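Local coordinates for protein peptidyl-prolyl cis-trans isomerase FKBP13, chloroplastic (Arabidopsis thaliana, PDB 1U79) that catalyses the cis-trans isomerization of proline peptide bonds in the chloroplast thylakoid lumen and regulates accumulation of the photosynthetic Rieske protein, at residues A15-E26 / P81-R92. Residues are numbered along the deposited sequence; the frame is centred on the assembly and turned at random.
Sequences AFCDKVVGYGPE and PPMLTGGKRTLR
Strands 15-18 and 88-92 run antiparallel, their axes 4.7 Å apart, with Ala15-Arg92 and Cys17-Thr90 as hydrogen-bonded pairs; at a classic beta bulge Lys19 and Val20 both face Lys88, where Val20 and Lys88 exchange two backbone hydrogen bonds. Arg89 carries the side-chain contact. Its NE donates to Asp18 OD1 at 2.7 Å, and NH1 reaches Asp18 OD2 at 3.0 Å on the syn lone pair, a side-on salt bridge with the carboxylate and guanidinium planes 32° apart. The chain leaves with CG anti to the backbone N (chi1 172°) and bends at chi3 (-69°), turning the end-on pair NH1 and NH2 to Pro81 O. Phe16 CD2, 3.6 Å from Arg89 NE, and Met83 CG lie over opposite faces of the guanidinium, an aromatic carbon and a thioether side chain's methylene flanking a group whose charge Asp18 would balance. Shortened to an alanine, this position would probably leave the Asp18 carboxylate without its counter-charge and Pro81 O without two donors, while Phe16 and Met83 would lose the plate between them. Phe16 also sets CZ against Pro81 CD (3.4 Å). Farther along, the type II turn from Leu84 to Gly87 presents Thr85 O to both Tyr23 N and Gly24 N, and Thr85 N returns a bond to Pro25 O. Glycines suit this region: a CB on Gly22 would strike Leu84 O, and Gly86 holds the turn's left-handed position, where a CB would jam against the preceding carbonyl O and also hit Tyr23 CE2. Cys17, disulfide-bonded to Cys5, packs against Thr90, whose OG1 bonds Asp122. Strand 15-18 joins the antiparallel FKBP sheet between strands 8-9 and 88-93, the latter leading on to strand 119-128, while Arg89 NH2 also reaches Gly73 O in helix 68-75.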
loop_
_atom_site.group_PDB
_atom_site.type_symbol
_atom_site.label_atom_id
_atom_site.label_comp_id
_atom_site.label_asym_id
_atom_site.label_seq_id
_atom_site.Cartn_x
_atom_site.Cartn_y
_atom_site.Cartn_z
ATOM N N ALA A 15 -3.851 9.048 -0.677
ATOM C CA ALA A 15 -4.551 9.192 -1.947
ATOM C C ALA A 15 -4.505 7.907 -2.756
ATOM O O ALA A 15 -3.605 7.082 -2.586
ATOM C CB ALA A 15 -3.955 10.330 -2.746
ATOM N N PHE A 16 -5.476 7.740 -3.641
ATOM C CA PHE A 16 -5.536 6.535 -4.444
ATOM C C PHE A 16 -6.174 6.787 -5.799
ATOM O O PHE A 16 -6.791 7.824 -6.035
ATOM C CB PHE A 16 -6.390 5.485 -3.735
ATOM C CG PHE A 16 -7.878 5.728 -3.887
ATOM C CD1 PHE A 16 -8.504 6.752 -3.188
ATOM C CD2 PHE A 16 -8.629 4.981 -4.791
ATOM C CE1 PHE A 16 -9.866 7.035 -3.389
ATOM C CE2 PHE A 16 -9.991 5.258 -5.000
ATOM C CZ PHE A 16 -10.602 6.289 -4.294
ATOM N N CYS A 17 -6.013 5.807 -6.678
ATOM C CA CYS A 17 -6.637 5.805 -7.991
ATOM C C CYS A 17 -6.778 4.328 -8.318
ATOM O O CYS A 17 -5.820 3.567 -8.182
ATOM C CB CYS A 17 -5.778 6.508 -9.054
ATOM S SG CYS A 17 -4.133 5.784 -9.337
ATOM N N ASP A 18 -7.979 3.910 -8.700
ATOM C CA ASP A 18 -8.208 2.519 -9.059
ATOM C C ASP A 18 -7.952 2.327 -10.550
ATOM O O ASP A 18 -8.824 2.594 -11.383
ATOM C CB ASP A 18 -9.640 2.090 -8.704
ATOM C CG ASP A 18 -9.787 1.721 -7.232
ATOM O OD1 ASP A 18 -8.836 1.131 -6.671
ATOM O OD2 ASP A 18 -10.845 2.004 -6.634
ATOM N N LYS A 19 -6.746 1.876 -10.882
ATOM C CA LYS A 19 -6.357 1.643 -12.273
ATOM C C LYS A 19 -7.259 0.577 -12.884
ATOM O O LYS A 19 -7.625 0.646 -14.055
ATOM C CB LYS A 19 -4.889 1.215 -12.338
ATOM C CG LYS A 19 -3.923 2.302 -11.872
ATOM C CD LYS A 19 -2.475 1.898 -12.098
ATOM C CE LYS A 19 -1.561 3.122 -12.130
ATOM N NZ LYS A 19 -0.153 2.743 -12.426
ATOM N N VAL A 20 -7.599 -0.425 -12.088
ATOM C CA VAL A 20 -8.506 -1.468 -12.536
ATOM C C VAL A 20 -9.377 -1.839 -11.350
ATOM O O VAL A 20 -8.874 -2.275 -10.314
ATOM C CB VAL A 20 -7.776 -2.730 -13.018
ATOM C CG1 VAL A 20 -8.804 -3.756 -13.496
ATOM C CG2 VAL A 20 -6.809 -2.385 -14.150
ATOM N N VAL A 21 -10.683 -1.639 -11.491
ATOM C CA VAL A 21 -11.617 -1.967 -10.421
ATOM C C VAL A 21 -11.780 -3.482 -10.339
ATOM O O VAL A 21 -11.958 -4.142 -11.362
ATOM C CB VAL A 21 -12.996 -1.337 -10.685
ATOM C CG1 VAL A 21 -13.974 -1.743 -9.582
ATOM C CG2 VAL A 21 -12.855 0.167 -10.786
ATOM N N GLY A 22 -11.713 -4.027 -9.125
ATOM C CA GLY A 22 -11.848 -5.464 -8.947
ATOM C C GLY A 22 -13.168 -6.001 -9.469
ATOM O O GLY A 22 -14.100 -5.236 -9.728
ATOM N N TYR A 23 -13.242 -7.319 -9.632
ATOM C CA TYR A 23 -14.446 -7.977 -10.127
ATOM C C TYR A 23 -15.137 -8.753 -9.009
ATOM O O TYR A 23 -16.288 -9.179 -9.153
ATOM C CB TYR A 23 -14.083 -8.926 -11.276
ATOM C CG TYR A 23 -13.071 -9.985 -10.888
ATOM C CD1 TYR A 23 -13.474 -11.173 -10.300
ATOM C CD2 TYR A 23 -11.706 -9.770 -11.069
ATOM C CE1 TYR A 23 -12.544 -12.132 -9.891
ATOM C CE2 TYR A 23 -10.764 -10.721 -10.666
ATOM C CZ TYR A 23 -11.194 -11.897 -10.074
ATOM O OH TYR A 23 -10.281 -12.833 -9.640
ATOM N N GLY A 24 -14.442 -8.906 -7.886
ATOM C CA GLY A 24 -14.997 -9.645 -6.767
ATOM C C GLY A 24 -15.455 -8.815 -5.578
ATOM O O GLY A 24 -15.695 -7.613 -5.701
ATOM N N PRO A 25 -15.598 -9.445 -4.402
ATOM C CA PRO A 25 -16.034 -8.755 -3.182
ATOM C C PRO A 25 -14.981 -7.823 -2.610
ATOM O O PRO A 25 -13.783 -7.963 -2.899
ATOM C CB PRO A 25 -16.348 -9.903 -2.230
ATOM C CG PRO A 25 -15.365 -10.966 -2.653
ATOM C CD PRO A 25 -15.444 -10.894 -4.163
ATOM N N GLU A 26 -15.426 -6.872 -1.794
ATOM C CA GLU A 26 -14.494 -5.944 -1.175
ATOM C C GLU A 26 -13.669 -6.683 -0.126
ATOM O O GLU A 26 -14.049 -7.765 0.330
ATOM C CB GLU A 26 -15.246 -4.761 -0.533
ATOM C CG GLU A 26 -16.292 -5.117 0.507
ATOM C CD GLU A 26 -16.984 -3.881 1.054
ATOM O OE1 GLU A 26 -16.965 -2.843 0.370
ATOM O OE2 GLU A 26 -17.556 -3.943 2.158
ATOM N N PRO A 81 -12.629 4.215 -0.565
ATOM C CA PRO A 81 -13.423 2.990 -0.640
ATOM C C PRO A 81 -12.474 1.803 -0.646
ATOM O O PRO A 81 -11.312 1.929 -1.021
ATOM C CB PRO A 81 -14.158 3.134 -1.968
ATOM C CG PRO A 81 -13.154 3.844 -2.809
ATOM C CD PRO A 81 -12.588 4.896 -1.870
ATOM N N PRO A 82 -12.968 0.626 -0.263
ATOM C CA PRO A 82 -12.157 -0.593 -0.222
ATOM C C PRO A 82 -11.778 -1.084 -1.600
ATOM O O PRO A 82 -12.477 -0.817 -2.582
ATOM C CB PRO A 82 -13.078 -1.616 0.451
ATOM C CG PRO A 82 -14.236 -0.802 0.995
ATOM C CD PRO A 82 -14.371 0.338 0.063
ATOM N N MET A 83 -10.671 -1.812 -1.673
ATOM C CA MET A 83 -10.284 -2.414 -2.933
ATOM C C MET A 83 -11.192 -3.629 -3.050
ATOM O O MET A 83 -11.710 -4.120 -2.042
ATOM C CB MET A 83 -8.829 -2.889 -2.901
ATOM C CG MET A 83 -7.813 -1.821 -3.218
ATOM S SD MET A 83 -6.172 -2.568 -3.425
ATOM C CE MET A 83 -6.324 -3.224 -5.057
ATOM N N LEU A 84 -11.402 -4.100 -4.276
ATOM C CA LEU A 84 -12.226 -5.269 -4.514
ATOM C C LEU A 84 -11.300 -6.342 -5.047
ATOM O O LEU A 84 -10.289 -6.031 -5.683
ATOM C CB LEU A 84 -13.295 -4.987 -5.560
ATOM C CG LEU A 84 -14.207 -3.793 -5.309
ATOM C CD1 LEU A 84 -15.289 -3.788 -6.379
ATOM C CD2 LEU A 84 -14.804 -3.871 -3.911
ATOM N N THR A 85 -11.647 -7.594 -4.782
ATOM C CA THR A 85 -10.858 -8.730 -5.235
ATOM C C THR A 85 -10.562 -8.617 -6.726
ATOM O O THR A 85 -11.470 -8.409 -7.534
ATOM C CB THR A 85 -11.611 -10.051 -4.949
ATOM O OG1 THR A 85 -11.630 -10.274 -3.539
ATOM C CG2 THR A 85 -10.953 -11.233 -5.646
ATOM N N GLY A 86 -9.286 -8.761 -7.079
ATOM C CA GLY A 86 -8.858 -8.679 -8.467
ATOM C C GLY A 86 -8.577 -7.263 -8.936
ATOM O O GLY A 86 -8.325 -7.020 -10.119
ATOM N N GLY A 87 -8.618 -6.313 -8.012
ATOM C CA GLY A 87 -8.377 -4.935 -8.388
ATOM C C GLY A 87 -6.915 -4.524 -8.400
ATOM O O GLY A 87 -6.056 -5.202 -7.822
ATOM N N LYS A 88 -6.626 -3.426 -9.088
ATOM C CA LYS A 88 -5.264 -2.888 -9.124
ATOM C C LYS A 88 -5.400 -1.435 -8.736
ATOM O O LYS A 88 -6.098 -0.664 -9.401
ATOM C CB LYS A 88 -4.645 -2.979 -10.514
ATOM C CG LYS A 88 -3.260 -2.337 -10.602
ATOM C CD LYS A 88 -2.747 -2.396 -12.028
ATOM C CE LYS A 88 -1.352 -1.813 -12.145
ATOM N NZ LYS A 88 -0.919 -1.828 -13.563
ATOM N N ARG A 89 -4.729 -1.065 -7.656
ATOM C CA ARG A 89 -4.811 0.286 -7.144
ATOM C C ARG A 89 -3.449 0.907 -6.901
ATOM O O ARG A 89 -2.506 0.232 -6.489
ATOM C CB ARG A 89 -5.598 0.283 -5.825
ATOM C CG ARG A 89 -5.577 1.622 -5.082
ATOM C CD ARG A 89 -6.484 1.613 -3.853
ATOM N NE ARG A 89 -7.901 1.548 -4.211
ATOM C CZ ARG A 89 -8.893 1.611 -3.333
ATOM N NH1 ARG A 89 -10.153 1.552 -3.754
ATOM N NH2 ARG A 89 -8.628 1.719 -2.031
ATOM N N THR A 90 -3.346 2.198 -7.173
ATOM C CA THR A 90 -2.103 2.895 -6.912
ATOM C C THR A 90 -2.378 3.689 -5.650
ATOM O O THR A 90 -3.452 4.280 -5.505
ATOM C CB THR A 90 -1.725 3.848 -8.060
ATOM O OG1 THR A 90 -1.505 3.090 -9.251
ATOM C CG2 THR A 90 -0.454 4.599 -7.725
ATOM N N LEU A 91 -1.428 3.678 -4.723
ATOM C CA LEU A 91 -1.585 4.409 -3.477
ATOM C C LEU A 91 -0.440 5.382 -3.261
ATOM O O LEU A 91 0.724 5.045 -3.510
ATOM C CB LEU A 91 -1.607 3.451 -2.277
ATOM C CG LEU A 91 -2.765 2.495 -1.994
ATOM C CD1 LEU A 91 -2.375 1.645 -0.780
ATOM C CD2 LEU A 91 -4.066 3.277 -1.711
ATOM N N ARG A 92 -0.780 6.584 -2.801
ATOM C CA ARG A 92 0.206 7.610 -2.472
ATOM C C ARG A 92 0.053 7.754 -0.968
ATOM O O ARG A 92 -0.998 8.190 -0.481
ATOM C CB ARG A 92 -0.097 8.936 -3.162
ATOM C CG ARG A 92 0.930 10.018 -2.841
ATOM C CD ARG A 92 0.973 11.104 -3.927
ATOM N NE ARG A 92 1.982 12.126 -3.630
ATOM C CZ ARG A 92 1.790 13.102 -2.752
ATOM N NH1 ARG A 92 0.639 13.181 -2.113
ATOM N NH2 ARG A 92 2.737 13.986 -2.501
HETATM O O HOH W 1 -12.474 -0.422 -5.322
HETATM O O HOH W 2 -10.400 -6.526 -11.971
HETATM O O HOH W 3 -11.018 -2.640 -6.764
HETATM O O HOH W 4 -12.332 -9.628 -0.998
#